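Local coordinates for mitogen-activated protein kinase, putative (Map kinase-like protein) (Leishmania major, PDB 3PG1) that probably transfers phosphate from ATP to serine or threonine residues of other proteins, as a member of the MAP kinase family, at residues P23-R28 / C39-S44; V49-F55 / H107-T113; L94-V99 / V357-N361; R81-H87 / S334-F339. One frame throughout, in Å; residues are numbered along the deposited sequence.

Overall arrangement
Interactions 1 and 2 belong to the five-stranded antiparallel sheet of the kinase N-terminal lobe and are built mainly from backbone hydrogen bonds; interaction 2 is the buried one, whereas interaction 1, at an edge strand, is partly exposed. Strand 36-42 of interaction 1 lies next to strand 48-54 of interaction 2, joined by backbone hydrogen bonds of C39 with I51 and G41 with V49. Interaction 3 sets the opposite edge strand, 96-100, against the C-terminal helix 346-360 without a hydrogen bond, by helix side chains packing on strand side chains and backbone at the surface. Interaction 4, also at the surface, relies on side-chain-to-backbone hydrogen bonds and aromatic contacts between the end of helix 70-85 and the loop before helix 346-360. N84 links interactions 3 and 4 by touching L94 and F360.

Interaction 1: P23-R28 / C39-S44; sequences PYTVQR and CAGVDS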
# COMPACT_ATOMS: atom_id res chain seq x y z
N PRO A 23 16.66 1.23 22.94
CA PRO A 23 15.64 0.76 23.90
C PRO A 23 14.96 -0.56 23.51
O PRO A 23 13.95 -0.93 24.12
CB PRO A 23 14.64 1.93 23.92
CG PRO A 23 14.72 2.51 22.55
CD PRO A 23 16.14 2.31 22.07
N TYR A 24 15.52 -1.28 22.52
CA TYR A 24 14.94 -2.50 21.97
C TYR A 24 15.52 -3.82 22.43
O TYR A 24 16.68 -3.90 22.84
CB TYR A 24 14.91 -2.44 20.42
CG TYR A 24 14.29 -1.16 19.90
CD1 TYR A 24 12.91 -0.98 19.92
CD2 TYR A 24 15.08 -0.11 19.44
CE1 TYR A 24 12.33 0.21 19.49
CE2 TYR A 24 14.52 1.08 19.00
CZ TYR A 24 13.14 1.24 19.03
OH TYR A 24 12.58 2.42 18.61
N THR A 25 14.68 -4.85 22.36
CA THR A 25 15.01 -6.24 22.68
C THR A 25 14.57 -7.05 21.45
O THR A 25 13.37 -7.18 21.21
CB THR A 25 14.33 -6.68 23.99
OG1 THR A 25 14.69 -5.79 25.05
CG2 THR A 25 14.69 -8.12 24.38
N VAL A 26 15.54 -7.55 20.67
CA VAL A 26 15.31 -8.36 19.46
C VAL A 26 14.88 -9.76 19.91
O VAL A 26 15.69 -10.50 20.46
CB VAL A 26 16.54 -8.40 18.52
CG1 VAL A 26 16.21 -9.08 17.20
CG2 VAL A 26 17.11 -7.01 18.28
N GLN A 27 13.61 -10.11 19.68
CA GLN A 27 13.04 -11.39 20.11
C GLN A 27 13.19 -12.51 19.08
O GLN A 27 13.66 -13.59 19.43
CB GLN A 27 11.57 -11.23 20.53
CG GLN A 27 11.37 -10.54 21.87
CD GLN A 27 9.92 -10.52 22.30
OE1 GLN A 27 9.01 -10.16 21.53
NE2 GLN A 27 9.66 -10.91 23.54
N ARG A 28 12.75 -12.27 17.83
CA ARG A 28 12.79 -13.29 16.78
C ARG A 28 13.04 -12.72 15.39
O ARG A 28 12.86 -11.53 15.15
CB ARG A 28 11.51 -14.16 16.81
CG ARG A 28 10.26 -13.42 16.35
CD ARG A 28 8.98 -14.05 16.82
NE ARG A 28 7.90 -13.07 16.84
CZ ARG A 28 7.11 -12.77 15.81
NH1 ARG A 28 7.26 -13.41 14.65
NH2 ARG A 28 6.16 -11.85 15.93
N CYS A 39 13.43 -8.05 11.78
CA CYS A 39 13.34 -8.82 13.02
C CYS A 39 12.21 -8.28 13.88
O CYS A 39 12.02 -7.06 13.96
CB CYS A 39 14.66 -8.79 13.77
SG CYS A 39 15.88 -9.99 13.16
N ALA A 40 11.48 -9.17 14.54
CA ALA A 40 10.43 -8.77 15.46
C ALA A 40 11.06 -8.60 16.85
O ALA A 40 11.70 -9.52 17.38
CB ALA A 40 9.32 -9.81 15.50
N GLY A 41 10.93 -7.39 17.39
CA GLY A 41 11.45 -7.02 18.70
C GLY A 41 10.39 -6.36 19.56
O GLY A 41 9.20 -6.42 19.24
N VAL A 42 10.83 -5.74 20.66
CA VAL A 42 9.95 -5.04 21.61
C VAL A 42 10.62 -3.71 22.03
O VAL A 42 11.83 -3.69 22.24
CB VAL A 42 9.61 -5.97 22.82
CG1 VAL A 42 9.14 -5.19 24.04
CG2 VAL A 42 8.57 -7.02 22.44
N ASP A 43 9.84 -2.61 22.14
CA ASP A 43 10.38 -1.33 22.62
C ASP A 43 10.50 -1.34 24.18
O ASP A 43 10.16 -2.34 24.82
CB ASP A 43 9.59 -0.12 22.05
CG ASP A 43 8.19 0.11 22.60
OD1 ASP A 43 7.64 -0.80 23.26
OD2 ASP A 43 7.63 1.20 22.36
N SER A 44 10.99 -0.24 24.80
CA SER A 44 11.15 -0.18 26.26
C SER A 44 9.83 -0.20 27.07
O SER A 44 9.87 -0.30 28.30
CB SER A 44 12.03 1.01 26.65
OG SER A 44 11.42 2.25 26.35
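P23-R28 and C39-S44 belong to the hairpin formed by the first two strands of the kinase N-terminal lobe, the strands joined by the glycine-rich loop. Five backbone hydrogen bonds hold the pairing. T25 and V42 exchange two, T25 N to V42 O at 3.1 Å and V42 N to T25 O at 3.0 Å. Further along, A40 O accepts from both Q27 N and R28 N, at 3.0 Å each, while A40 N donates to R28 O at 2.8 Å. Two residues thus face one, a classic beta bulge that shifts the register by one. Between these points V26 pairs with G41 in a non-hydrogen-bonded position, their CA atoms 4.2 Å apart. A side chain on G41 would collide with T25 O. Y24 CA adds a CA-H...O contact to V42 O at 3.3 Å.

Apolar contact is modest: V26 CG1 lies 3.8 Å from C39 CB, and helix 7-19 covers V26 from outside the hairpin. The face of the R28 guanidinium rests on A40, CZ to CB 3.7 Å, and the Y24 ring passes D43, CD1 to CA 3.7 Å.

The Y24 hydroxyl is hydrogen-bonded to D96 and the D43 carboxylate forms a salt bridge with R95, both in the segment 94-99. Cohesion between the two strands therefore comes chiefly from main-chain polarity, leaving most of their side chains available to other surroundings.

Interaction 2: V49-F55 / H107-T113; sequences VAIKRVF and HKLYLVT
Strands 49-54 and 108-113 run antiparallel, their axes 4.6 Å apart at closest approach and their directions at 163°, with extended phi/psi throughout. A50/T113, K52/L111 and V54/L109 are hydrogen-bonded pairs; I51/V112 and R53/Y110 are non-hydrogen-bonded. L111, the most heavily covered residue, donates from N to K52 O and accepts at O from K52 N, both 2.8 Å. Its side chain (chi1 m, chi2 t) shares a face with K52, V54 and L109, and its CD1 lies 4.2 Å from V54 CG2.

V54 (chi1 t) follows the same scheme: V54 N to L109 O 2.7 Å, L109 N to V54 O 2.9 Å, CB to CB 4.0 Å. A50 N to T113 O (2.8 Å) and T113 N to A50 O (3.1 Å) complete the six bonds.

K108 (chi1 m, chi2 and chi3 t, chi4 113°) lies over the face of the F55 ring (chi1 t, chi2 47°), its CE 3.7 Å and its NZ 4.5 Å from the ring centroid, combining CH-pi and cation-pi contact. One water donates to F55 O (2.7 Å) and H107 O (2.9 Å).

The VAIK sequence and the place in the sheet mark a strand pair of a kinase N-terminal lobe; K52 corresponds to the lysine that contacts ATP phosphates in relatives, and here makes a weak, long ion pair with E79. The six backbone bonds fix the register without calling on side-chain polar groups, and the all-trans K52 side chain leads its amine away from strand 108-113.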
# COMPACT_ATOMS: atom_id res chain seq x y z
N VAL A 49 7.53 -4.31 17.95
CA VAL A 49 8.07 -3.57 16.81
C VAL A 49 8.73 -4.48 15.79
O VAL A 49 9.16 -5.59 16.11
CB VAL A 49 9.02 -2.39 17.22
CG1 VAL A 49 8.27 -1.27 17.93
CG2 VAL A 49 10.22 -2.87 18.05
N ALA A 50 8.78 -4.00 14.54
CA ALA A 50 9.46 -4.65 13.44
C ALA A 50 10.71 -3.79 13.22
O ALA A 50 10.62 -2.57 13.05
CB ALA A 50 8.57 -4.63 12.19
N ILE A 51 11.88 -4.42 13.32
CA ILE A 51 13.14 -3.68 13.15
C ILE A 51 13.85 -4.11 11.87
O ILE A 51 14.38 -5.23 11.79
CB ILE A 51 14.05 -3.70 14.40
CG1 ILE A 51 13.29 -3.19 15.67
CG2 ILE A 51 15.33 -2.88 14.14
CD1 ILE A 51 13.79 -3.78 17.01
N LYS A 52 13.85 -3.20 10.88
CA LYS A 52 14.49 -3.40 9.59
C LYS A 52 15.90 -2.82 9.63
O LYS A 52 16.11 -1.69 10.07
CB LYS A 52 13.67 -2.76 8.46
CG LYS A 52 14.14 -3.14 7.05
CD LYS A 52 13.28 -2.48 5.99
CE LYS A 52 13.92 -2.48 4.62
NZ LYS A 52 13.09 -1.74 3.62
N ARG A 53 16.87 -3.62 9.17
CA ARG A 53 18.29 -3.28 9.12
C ARG A 53 18.72 -3.26 7.64
O ARG A 53 18.70 -4.29 6.98
CB ARG A 53 19.10 -4.32 9.92
CG ARG A 53 20.60 -4.07 10.04
CD ARG A 53 21.26 -5.35 10.51
NE ARG A 53 22.72 -5.26 10.59
CZ ARG A 53 23.56 -5.78 9.70
NH1 ARG A 53 23.09 -6.41 8.63
NH2 ARG A 53 24.87 -5.68 9.88
N VAL A 54 19.08 -2.07 7.14
CA VAL A 54 19.52 -1.83 5.76
C VAL A 54 21.05 -1.68 5.80
O VAL A 54 21.56 -0.72 6.39
CB VAL A 54 18.83 -0.57 5.15
CG1 VAL A 54 19.34 -0.28 3.75
CG2 VAL A 54 17.30 -0.70 5.16
N PHE A 55 21.77 -2.64 5.18
CA PHE A 55 23.23 -2.62 5.14
C PHE A 55 23.78 -2.94 3.73
O PHE A 55 24.09 -2.01 2.98
CB PHE A 55 23.83 -3.51 6.25
CG PHE A 55 25.34 -3.68 6.27
CD1 PHE A 55 26.18 -2.58 6.14
CD2 PHE A 55 25.91 -4.93 6.48
CE1 PHE A 55 27.57 -2.73 6.18
CE2 PHE A 55 27.30 -5.08 6.53
CZ PHE A 55 28.12 -3.98 6.38
N HIS A 107 28.06 1.89 5.97
CA HIS A 107 26.87 2.62 6.41
C HIS A 107 25.67 1.70 6.62
O HIS A 107 25.37 0.86 5.76
CB HIS A 107 26.52 3.76 5.45
CG HIS A 107 27.71 4.52 4.93
ND1 HIS A 107 28.07 4.47 3.60
CD2 HIS A 107 28.59 5.30 5.60
CE1 HIS A 107 29.16 5.23 3.49
NE2 HIS A 107 29.51 5.73 4.67
N LYS A 108 24.98 1.87 7.77
CA LYS A 108 23.79 1.11 8.16
C LYS A 108 22.60 2.02 8.48
O LYS A 108 22.78 3.11 9.02
CB LYS A 108 24.08 0.19 9.37
CG LYS A 108 24.89 -1.05 9.01
CD LYS A 108 25.54 -1.70 10.22
CE LYS A 108 26.65 -2.65 9.82
NZ LYS A 108 27.98 -2.15 10.26
N LEU A 109 21.40 1.55 8.15
CA LEU A 109 20.14 2.26 8.40
C LEU A 109 19.17 1.31 9.09
O LEU A 109 19.02 0.15 8.69
CB LEU A 109 19.57 2.89 7.11
CG LEU A 109 18.07 3.28 7.06
CD1 LEU A 109 17.75 4.44 8.00
CD2 LEU A 109 17.67 3.66 5.67
N TYR A 110 18.54 1.82 10.15
CA TYR A 110 17.60 1.05 10.95
C TYR A 110 16.26 1.72 10.92
O TYR A 110 16.15 2.94 11.09
CB TYR A 110 18.10 0.88 12.40
CG TYR A 110 19.50 0.33 12.50
CD1 TYR A 110 19.73 -1.03 12.67
CD2 TYR A 110 20.61 1.17 12.40
CE1 TYR A 110 21.03 -1.54 12.76
CE2 TYR A 110 21.91 0.67 12.44
CZ TYR A 110 22.11 -0.69 12.64
OH TYR A 110 23.39 -1.18 12.68
N LEU A 111 15.25 0.90 10.66
CA LEU A 111 13.88 1.34 10.53
C LEU A 111 12.99 0.58 11.46
O LEU A 111 12.94 -0.65 11.43
CB LEU A 111 13.44 1.15 9.08
CG LEU A 111 14.23 1.99 8.10
CD1 LEU A 111 14.05 1.47 6.68
CD2 LEU A 111 13.88 3.47 8.25
N VAL A 112 12.29 1.33 12.29
CA VAL A 112 11.40 0.75 13.28
C VAL A 112 9.95 1.16 13.00
O VAL A 112 9.63 2.36 12.86
CB VAL A 112 11.84 1.11 14.72
CG1 VAL A 112 11.12 0.25 15.74
CG2 VAL A 112 13.36 0.98 14.89
N THR A 113 9.08 0.14 12.92
CA THR A 113 7.63 0.33 12.73
C THR A 113 6.92 -0.57 13.73
O THR A 113 7.53 -1.53 14.19
CB THR A 113 7.21 0.08 11.26
OG1 THR A 113 7.63 -1.22 10.83
CG2 THR A 113 7.75 1.15 10.29
O HOH W 1 23.40 0.46 3.65

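Interaction 3: L94-V99 / V357-N361; sequences LRDIFV and VERFN
The C-terminal helix of the MAP kinase extension ends here against strand 96-99, an edge of the five-stranded N-lobe sheet. V357-F360 is helical; D96-V99 is extended, and R95 with D96, both facing V112, forms a classic beta bulge (R95 phi/psi -84/-32°). Closest CA atoms are those of I97 and V357, 6.1 Å apart, and no hydrogen bond crosses the contact.

Two bumps on the helix, V357 and F360, one turn apart, meet the strand. The F360 ring (chi1 t, chi2 -91°) is the larger, filling a hollow made by L94, the R95 and D96 backbone and I97. Its CE2 sits 3.8 Å from L94 CB and 3.4 Å from L94 O, and its CZ 3.2 Å from R95 O; both carbonyls lie at the ring edge. D96 CA approaches CZ of F360 to 3.4 Å.

V357 (chi1 t) fits beside I97 and V99: its CG2 is 3.9 Å from I97 CG1 and 4.1 Å from V99 CG2, while its CG1 touches I97 O at 3.6 Å. I97 (chi1 and chi2 t) projects from the strand and touches both helix residues. Its CG2 covers one face of the F360 ring in a CH-pi contact, 4.1 Å from the centroid.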
# COMPACT_ATOMS: atom_id res chain seq x y z
N LEU A 94 6.73 5.87 10.83
CA LEU A 94 8.04 5.54 11.40
C LEU A 94 7.90 5.69 12.91
O LEU A 94 7.46 6.75 13.38
CB LEU A 94 9.13 6.51 10.91
CG LEU A 94 9.98 6.11 9.72
CD1 LEU A 94 10.98 7.21 9.41
CD2 LEU A 94 10.73 4.81 9.96
N ARG A 95 8.21 4.63 13.66
CA ARG A 95 8.23 4.64 15.14
C ARG A 95 9.58 5.19 15.55
O ARG A 95 9.73 5.80 16.61
CB ARG A 95 8.12 3.21 15.72
CG ARG A 95 6.72 2.62 15.70
CD ARG A 95 5.82 3.18 16.78
NE ARG A 95 6.09 2.59 18.09
CZ ARG A 95 5.19 2.54 19.07
NH1 ARG A 95 3.96 3.01 18.88
NH2 ARG A 95 5.51 2.01 20.24
N ASP A 96 10.58 4.90 14.71
CA ASP A 96 11.97 5.29 14.93
C ASP A 96 12.79 5.11 13.66
O ASP A 96 12.47 4.29 12.81
CB ASP A 96 12.58 4.46 16.07
CG ASP A 96 13.77 5.08 16.77
OD1 ASP A 96 14.18 6.19 16.37
OD2 ASP A 96 14.29 4.45 17.71
N ILE A 97 13.87 5.88 13.56
CA ILE A 97 14.84 5.88 12.47
C ILE A 97 16.20 6.37 13.02
O ILE A 97 16.26 7.35 13.76
CB ILE A 97 14.36 6.66 11.22
CG1 ILE A 97 15.39 6.53 10.06
CG2 ILE A 97 14.00 8.14 11.56
CD1 ILE A 97 14.97 7.03 8.74
N PHE A 98 17.26 5.65 12.67
CA PHE A 98 18.64 5.95 13.08
C PHE A 98 19.63 5.43 12.05
O PHE A 98 19.41 4.37 11.46
CB PHE A 98 18.96 5.51 14.54
CG PHE A 98 18.41 4.18 15.00
CD1 PHE A 98 17.08 4.07 15.41
CD2 PHE A 98 19.23 3.07 15.11
CE1 PHE A 98 16.57 2.84 15.85
CE2 PHE A 98 18.72 1.85 15.58
CZ PHE A 98 17.39 1.74 15.93
N VAL A 99 20.68 6.23 11.78
CA VAL A 99 21.70 5.94 10.77
C VAL A 99 23.09 5.85 11.36
O VAL A 99 23.51 6.74 12.11
CB VAL A 99 21.66 6.93 9.57
CG1 VAL A 99 20.55 6.57 8.59
CG2 VAL A 99 21.53 8.38 10.04
N VAL A 357 16.25 12.23 10.09
CA VAL A 357 16.37 11.71 11.46
C VAL A 357 16.18 12.88 12.46
O VAL A 357 15.59 12.68 13.53
CB VAL A 357 17.68 10.88 11.68
CG1 VAL A 357 17.92 10.54 13.15
CG2 VAL A 357 17.65 9.60 10.84
N GLU A 358 16.63 14.10 12.08
CA GLU A 358 16.52 15.32 12.89
C GLU A 358 15.07 15.78 13.06
O GLU A 358 14.61 15.90 14.19
CB GLU A 358 17.40 16.45 12.32
N ARG A 359 14.35 16.00 11.93
CA ARG A 359 12.93 16.41 11.88
C ARG A 359 12.05 15.38 12.59
O ARG A 359 10.99 15.73 13.13
CB ARG A 359 12.47 16.60 10.43
N PHE A 360 12.50 14.10 12.59
CA PHE A 360 11.84 12.98 13.25
C PHE A 360 11.89 13.15 14.79
O PHE A 360 10.84 13.07 15.44
CB PHE A 360 12.46 11.63 12.81
CG PHE A 360 11.84 10.46 13.54
CD1 PHE A 360 12.39 9.98 14.72
CD2 PHE A 360 10.65 9.90 13.09
CE1 PHE A 360 11.77 8.96 15.44
CE2 PHE A 360 10.03 8.87 13.81
CZ PHE A 360 10.59 8.43 14.98
N ASN A 361 13.10 13.33 15.36
CA ASN A 361 13.30 13.48 16.81
C ASN A 361 12.79 14.81 17.37
O ASN A 361 13.39 15.87 17.16
CB ASN A 361 14.77 13.22 17.20
CG ASN A 361 15.27 11.81 16.96
OD1 ASN A 361 16.27 11.59 16.27
ND2 ASN A 361 14.61 10.83 17.57

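Interaction 4: R81-H87 / S334-F339; sequences RLLNHFH and SERFHF
The C-terminal end of helix 70-85, with F86 and H87 following, meets an irregular segment, S334-F339, whose backbone is extended; F86 and S334 have CA atoms 5.9 Å apart, R81 and F339 8.1 Å. At the helix end the H85 carbonyl is taken by S334 OG, which donates at 2.7 Å (S334 chi1 m). A water donates to that same S334 OG (2.8 Å) and accepts from H87 N (2.9 Å). The H85 side chain (chi1 t) points its NE2 at E335 O, a 2.6 Å hydrogen bond.

R81 (chi1 m, chi2 -141°, chi3 p) serves the other end of the loop. Its NH1 donates to H338 O at 2.7 Å and its NH2 adds a weak bond to the same oxygen at 3.2 Å; NH2 also gives to a second water (2.8 Å), which accepts from H338 N (2.9 Å). R81 NE forms a salt bridge with E356 of helix 346-360. In the kinase fold helix 70-85 is the C helix of the N-lobe, and the loop belongs to the MAP kinase C-terminal extension that runs back along it.

Between these polar points F337 (chi1 t) is the most covered residue. Its ring edge meets the H85 ring face in a T-shaped pair, centroids 5.2 Å apart and planes at 79°. F337 CB lies 3.9 Å from the H85 centroid, and L82 CD2 sits over the F337 face, 3.7 Å from its centroid. F337 CE1 lies over the R81 guanidinium, 3.8 Å from NH2.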
# COMPACT_ATOMS: atom_id res chain seq x y z
N ARG A 81 11.57 8.93 3.31
CA ARG A 81 10.93 10.25 3.26
C ARG A 81 9.40 10.13 3.23
O ARG A 81 8.72 10.88 3.91
CB ARG A 81 11.46 11.05 2.05
CG ARG A 81 12.91 11.59 2.28
CD ARG A 81 13.14 12.99 1.72
NE ARG A 81 12.02 13.86 2.07
CZ ARG A 81 11.33 14.59 1.21
NH1 ARG A 81 11.69 14.64 -0.07
NH2 ARG A 81 10.29 15.31 1.61
N LEU A 82 8.87 9.14 2.47
CA LEU A 82 7.43 8.89 2.36
C LEU A 82 6.86 8.41 3.66
O LEU A 82 5.80 8.90 4.05
CB LEU A 82 7.13 7.88 1.25
CG LEU A 82 6.85 8.49 -0.10
CD1 LEU A 82 6.87 7.45 -1.18
CD2 LEU A 82 5.53 9.25 -0.08
N LEU A 83 7.58 7.51 4.38
CA LEU A 83 7.14 6.99 5.69
C LEU A 83 7.06 8.10 6.71
O LEU A 83 6.11 8.17 7.48
CB LEU A 83 8.08 5.91 6.21
CG LEU A 83 7.75 4.45 5.89
CD1 LEU A 83 8.82 3.53 6.49
CD2 LEU A 83 6.35 4.05 6.43
N ASN A 84 8.04 8.99 6.66
CA ASN A 84 8.20 10.11 7.57
C ASN A 84 7.35 11.33 7.26
O ASN A 84 7.25 12.23 8.09
CB ASN A 84 9.69 10.46 7.66
CG ASN A 84 10.12 10.99 8.99
OD1 ASN A 84 9.54 10.68 10.03
ND2 ASN A 84 11.14 11.84 8.97
N HIS A 85 6.71 11.34 6.08
CA HIS A 85 5.85 12.44 5.62
C HIS A 85 4.47 12.46 6.31
O HIS A 85 3.89 13.53 6.50
CB HIS A 85 5.69 12.36 4.09
CG HIS A 85 4.99 13.54 3.51
ND1 HIS A 85 5.62 14.77 3.38
CD2 HIS A 85 3.72 13.66 3.07
CE1 HIS A 85 4.71 15.59 2.89
NE2 HIS A 85 3.55 14.97 2.68
N PHE A 86 3.92 11.30 6.63
CA PHE A 86 2.57 11.19 7.24
C PHE A 86 2.63 11.00 8.75
O PHE A 86 3.56 10.38 9.24
CB PHE A 86 1.81 10.01 6.62
CG PHE A 86 1.62 10.23 5.13
CD1 PHE A 86 0.60 11.05 4.66
CD2 PHE A 86 2.54 9.72 4.22
CE1 PHE A 86 0.47 11.32 3.31
CE2 PHE A 86 2.41 10.00 2.85
CZ PHE A 86 1.37 10.77 2.40
N HIS A 87 1.60 11.47 9.47
CA HIS A 87 1.44 11.32 10.91
C HIS A 87 -0.04 11.18 11.09
O HIS A 87 -0.73 12.11 11.50
CB HIS A 87 1.97 12.56 11.66
CG HIS A 87 3.41 12.83 11.36
ND1 HIS A 87 3.79 13.71 10.35
CD2 HIS A 87 4.52 12.24 11.87
CE1 HIS A 87 5.11 13.66 10.31
NE2 HIS A 87 5.59 12.80 11.22
N SER A 334 -1.29 15.65 5.73
CA SER A 334 0.03 16.15 5.44
C SER A 334 -0.09 16.99 4.16
O SER A 334 -0.99 16.77 3.33
CB SER A 334 0.97 14.99 5.12
OG SER A 334 1.39 14.42 6.35
N GLU A 335 0.85 17.91 4.00
CA GLU A 335 1.00 18.77 2.82
C GLU A 335 1.47 17.89 1.65
O GLU A 335 1.83 16.73 1.85
CB GLU A 335 2.06 19.87 3.08
CG GLU A 335 1.78 20.79 4.26
CD GLU A 335 2.91 21.71 4.70
OE1 GLU A 335 4.09 21.35 4.51
OE2 GLU A 335 2.60 22.77 5.30
N ARG A 336 1.49 18.43 0.42
CA ARG A 336 1.97 17.71 -0.74
C ARG A 336 3.38 17.19 -0.57
O ARG A 336 4.27 17.92 -0.13
CB ARG A 336 1.76 18.59 -1.99
CG ARG A 336 2.28 18.04 -3.30
CD ARG A 336 1.76 18.88 -4.44
NE ARG A 336 0.33 18.61 -4.67
CZ ARG A 336 -0.13 17.63 -5.45
NH1 ARG A 336 0.71 16.81 -6.07
NH2 ARG A 336 -1.43 17.45 -5.59
N PHE A 337 3.57 15.88 -0.85
CA PHE A 337 4.89 15.25 -0.79
C PHE A 337 5.69 15.68 -2.04
O PHE A 337 5.15 15.71 -3.16
CB PHE A 337 4.78 13.71 -0.71
CG PHE A 337 6.12 13.01 -0.71
CD1 PHE A 337 6.93 13.00 0.42
CD2 PHE A 337 6.59 12.38 -1.87
CE1 PHE A 337 8.17 12.36 0.41
CE2 PHE A 337 7.83 11.73 -1.88
CZ PHE A 337 8.63 11.75 -0.75
N HIS A 338 6.94 16.07 -1.83
CA HIS A 338 7.87 16.47 -2.88
C HIS A 338 9.17 15.72 -2.67
O HIS A 338 9.71 15.70 -1.56
CB HIS A 338 8.16 17.99 -2.88
CG HIS A 338 6.97 18.85 -3.18
ND1 HIS A 338 6.38 19.64 -2.19
CD2 HIS A 338 6.30 19.04 -4.34
CE1 HIS A 338 5.37 20.27 -2.79
NE2 HIS A 338 5.28 19.93 -4.08
N PHE A 339 9.65 15.06 -3.71
CA PHE A 339 10.96 14.41 -3.69
C PHE A 339 11.74 14.95 -4.90
O PHE A 339 11.25 14.87 -6.04
CB PHE A 339 10.87 12.87 -3.69
CG PHE A 339 12.21 12.20 -3.45
CD1 PHE A 339 12.62 11.85 -2.17
CD2 PHE A 339 13.07 11.92 -4.51
CE1 PHE A 339 13.86 11.24 -1.95
CE2 PHE A 339 14.31 11.31 -4.29
CZ PHE A 339 14.70 10.97 -3.01
O HOH W 2 8.08 16.83 0.71
O HOH W 3 -0.36 12.88 7.82